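Local structure of lyase/mutase (Burkholderia cenocepacia, 4LSB) at residues A272-G275 against R276-N279; R181-A184 against Y185-A188. The protein is a lyase/mutase of the phosphoenolpyruvate phosphomutase family, with a TIM-barrel fold, and binds a magnesium ion. All coordinates share one frame; numbering follows the deposited sequence.

Interaction 1 (A272-G275 against R276-N279); sequences AVPG and RDIN
Pro274 and Asp277 meet where a loop turns into helix 275-283, a worked example of a helix start in which the N-cap residue is a proline. The side chains fan out round this first turn. Asp277 has CG anti to its carbonyl carbon (chi1 -72°), which folds the carboxylate back toward the loop. Its OD2 lies 4.0 Å from Pro274 CD, with Pro274 CG close by, the carboxylate arm and the ring crossing obliquely. Asp277 OD1 forms a salt bridge with Arg280 NH1, further along the same helix. Ile278 takes a different side of the turn, its CD1 reaching Val273 CG1 at 4.4 Å in a loose apolar touch, while Ile278 CG2 lies 3.6 Å from Gly275 O. On Asn279, ND2 comes within 3.0 Å of Gly275 O, and OD1 is hydrogen-bonded to the backbone N of Asp69 of the second subunit.

Proline has no side-chain acceptor for capping. Its backbone Pro274 O accepts two weak bonds, a strongly bent one from Asp277 N and a nearly straight one from Ile278 N at 3.3 Å. The first firm turn bond is Asn279 N to Gly275 O, 3.0 Å. Val273 and Ile278 both pack on Leu250 of the second subunit, so the loop following helix 244-263 and the first turn of helix 275-283 together form part of the dimer interface.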
# COMPACT_ATOMS: atom_id res chain seq x y z
N ALA B 272 9.37 12.47 -2.21
CA ALA B 272 9.21 11.04 -2.41
C ALA B 272 10.52 10.29 -2.29
O ALA B 272 11.59 10.82 -2.55
CB ALA B 272 8.61 10.78 -3.79
N VAL B 273 10.46 9.04 -1.90
CA VAL B 273 11.68 8.26 -1.91
C VAL B 273 12.13 8.08 -3.38
O VAL B 273 11.32 7.73 -4.24
CB VAL B 273 11.47 6.94 -1.18
CG1 VAL B 273 10.33 6.15 -1.81
CG2 VAL B 273 12.76 6.16 -1.17
N PRO B 274 13.38 8.36 -3.70
CA PRO B 274 13.78 8.19 -5.09
C PRO B 274 13.70 6.72 -5.56
O PRO B 274 14.00 5.79 -4.81
CB PRO B 274 15.22 8.72 -5.12
CG PRO B 274 15.33 9.60 -3.91
CD PRO B 274 14.47 8.92 -2.87
N GLY B 275 13.24 6.54 -6.78
CA GLY B 275 13.12 5.22 -7.35
C GLY B 275 14.39 4.44 -7.27
O GLY B 275 14.41 3.25 -7.05
N ARG B 276 15.50 5.14 -7.48
CA ARG B 276 16.80 4.47 -7.49
C ARG B 276 17.12 3.73 -6.15
O ARG B 276 17.66 2.59 -6.11
CB ARG B 276 17.85 5.56 -7.82
CG ARG B 276 19.28 5.13 -7.79
CD ARG B 276 20.15 6.13 -8.57
NE ARG B 276 21.56 5.87 -8.37
CZ ARG B 276 22.28 6.22 -7.30
NH1 ARG B 276 21.74 6.88 -6.26
NH2 ARG B 276 23.56 5.91 -7.25
N ASP B 277 16.82 4.39 -5.06
CA ASP B 277 17.06 3.86 -3.72
C ASP B 277 16.15 2.65 -3.40
O ASP B 277 16.66 1.55 -2.99
CB ASP B 277 16.85 4.98 -2.69
CG ASP B 277 18.00 6.04 -2.71
OD1 ASP B 277 18.95 5.90 -3.48
OD2 ASP B 277 17.87 7.03 -1.98
N ILE B 278 14.86 2.81 -3.62
CA ILE B 278 13.88 1.74 -3.29
C ILE B 278 14.10 0.52 -4.20
O ILE B 278 14.06 -0.61 -3.72
CB ILE B 278 12.39 2.26 -3.23
CG1 ILE B 278 11.50 1.15 -2.69
CG2 ILE B 278 11.89 2.77 -4.57
CD1 ILE B 278 10.30 1.74 -2.02
N ASN B 279 14.40 0.73 -5.49
CA ASN B 279 14.78 -0.40 -6.32
C ASN B 279 16.04 -1.12 -5.85
O ASN B 279 16.10 -2.34 -5.95
CB ASN B 279 14.90 -0.03 -7.79
CG ASN B 279 13.55 0.17 -8.42
OD1 ASN B 279 12.69 -0.67 -8.31
ND2 ASN B 279 13.37 1.28 -9.08

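Interaction 2 (R181-A184 against Y185-A188); sequences RLVA and YRDA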
# COMPACT_ATOMS: atom_id res chain seq x y z
N ARG B 181 -11.09 -5.86 33.82
CA ARG B 181 -11.07 -6.80 32.67
C ARG B 181 -9.64 -7.25 32.34
O ARG B 181 -9.34 -8.46 32.17
CB ARG B 181 -11.70 -6.13 31.46
CG ARG B 181 -13.24 -6.07 31.55
CD ARG B 181 -13.84 -5.34 30.35
NE ARG B 181 -15.30 -5.43 30.41
CZ ARG B 181 -16.03 -6.47 30.00
NH1 ARG B 181 -15.46 -7.53 29.44
NH2 ARG B 181 -17.35 -6.43 30.13
N LEU B 182 -8.73 -6.29 32.27
CA LEU B 182 -7.35 -6.61 31.89
C LEU B 182 -6.73 -7.50 32.90
O LEU B 182 -6.00 -8.41 32.57
CB LEU B 182 -6.45 -5.39 31.69
CG LEU B 182 -6.81 -4.47 30.54
CD1 LEU B 182 -5.82 -3.31 30.50
CD2 LEU B 182 -6.78 -5.20 29.22
N VAL B 183 -6.99 -7.21 34.17
CA VAL B 183 -6.50 -8.08 35.24
C VAL B 183 -7.11 -9.51 35.14
O VAL B 183 -6.44 -10.51 35.36
CB VAL B 183 -6.86 -7.45 36.62
CG1 VAL B 183 -6.66 -8.47 37.73
CG2 VAL B 183 -6.02 -6.21 36.85
N ALA B 184 -8.36 -9.58 34.75
CA ALA B 184 -9.03 -10.87 34.63
C ALA B 184 -8.46 -11.67 33.44
O ALA B 184 -8.32 -12.90 33.51
CB ALA B 184 -10.51 -10.69 34.50
N TYR B 185 -8.18 -10.96 32.36
CA TYR B 185 -7.54 -11.55 31.19
C TYR B 185 -6.11 -12.03 31.52
O TYR B 185 -5.72 -13.10 31.10
CB TYR B 185 -7.54 -10.55 30.02
CG TYR B 185 -8.90 -9.97 29.61
CD1 TYR B 185 -10.11 -10.57 30.01
CD2 TYR B 185 -8.98 -8.83 28.81
CE1 TYR B 185 -11.36 -10.05 29.62
CE2 TYR B 185 -10.21 -8.32 28.41
CZ TYR B 185 -11.41 -8.94 28.82
OH TYR B 185 -12.63 -8.41 28.48
N ARG B 186 -5.36 -11.25 32.29
CA ARG B 186 -4.03 -11.63 32.76
C ARG B 186 -4.17 -12.91 33.60
O ARG B 186 -3.41 -13.86 33.44
CB ARG B 186 -3.41 -10.50 33.60
CG ARG B 186 -2.01 -10.79 34.10
CD ARG B 186 -1.74 -10.02 35.36
NE ARG B 186 -2.45 -10.56 36.52
CZ ARG B 186 -2.80 -9.84 37.58
NH1 ARG B 186 -2.55 -8.55 37.63
NH2 ARG B 186 -3.42 -10.42 38.62
N ASP B 187 -5.16 -12.93 34.49
CA ASP B 187 -5.30 -14.10 35.35
C ASP B 187 -5.73 -15.33 34.57
O ASP B 187 -5.38 -16.44 34.94
CB ASP B 187 -6.27 -13.83 36.49
CG ASP B 187 -5.71 -12.88 37.49
OD1 ASP B 187 -4.50 -12.58 37.44
OD2 ASP B 187 -6.51 -12.38 38.32
N ALA B 188 -6.44 -15.13 33.48
CA ALA B 188 -6.74 -16.22 32.58
C ALA B 188 -5.55 -16.74 31.74
O ALA B 188 -5.68 -17.77 31.12
CB ALA B 188 -7.91 -15.87 31.70
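Arg181 and Tyr185, one turn apart on helix 175-187, run side by side in the same direction; the helix is the crossover of the beta-alpha-beta unit between parallel strands 160-164 and 192-194 of the TIM barrel. Both have CG anti to the carbonyl carbon, at chi1 -76° and -55°, and with the arginine chain extended the two polar ends arrive together. Arg181 NH1 donates to Tyr185 OH over 3.1 Å, the hydroxyl lying in the guanidinium plane at its edge, although that plane and the ring are 61° apart. Further back, Arg181 CB makes an off-centre CH-pi contact with the Tyr185 ring, 4.3 Å from its centroid. Arg181 O sits over a ring face, 3.0 Å from Tyr185 CG, while accepting the helical bond from Tyr185 N.

Outside the turn, Asp177 forms a salt bridge with Arg181 NE and Asp126 a hydrogen bond with Tyr185 OH, which helps fix the buried pair. Leu182 CD2 meets Tyr185 CD2 at 4.3 Å, and Leu182 also packs against Leu193 and helix 201-211.

Toward the partly exposed end, Arg186, the residue after Tyr185, has a bent chain. It turns at chi3, so that Val183 CG1 lies over one face of its guanidinium and the group comes back to its neighbour Asp187, where Arg186 NH2 closes a salt bridge of 2.7 Å on the syn lone pair of Asp187 OD1.

Both are local contacts, one at the start of a helix and one along a helix near its end, and both are partly buried. In interaction 2, Arg181, Leu182 and Tyr185 are buried within their own chain, against helix 138-153 and strand 192-194. In interaction 1, near the C-terminus and on the opposite side of the chain's centre, Val273 and Ile278 are buried with the second subunit's help, while Pro274 and Arg276 are exposed. A buried arginine-tyrosine hydrogen bond with a CH-pi contact marks 181-188; a proline carbonyl and sparse apolar touches mark 272-279. Their centres are about 46 Å apart, and they share no helix or strand.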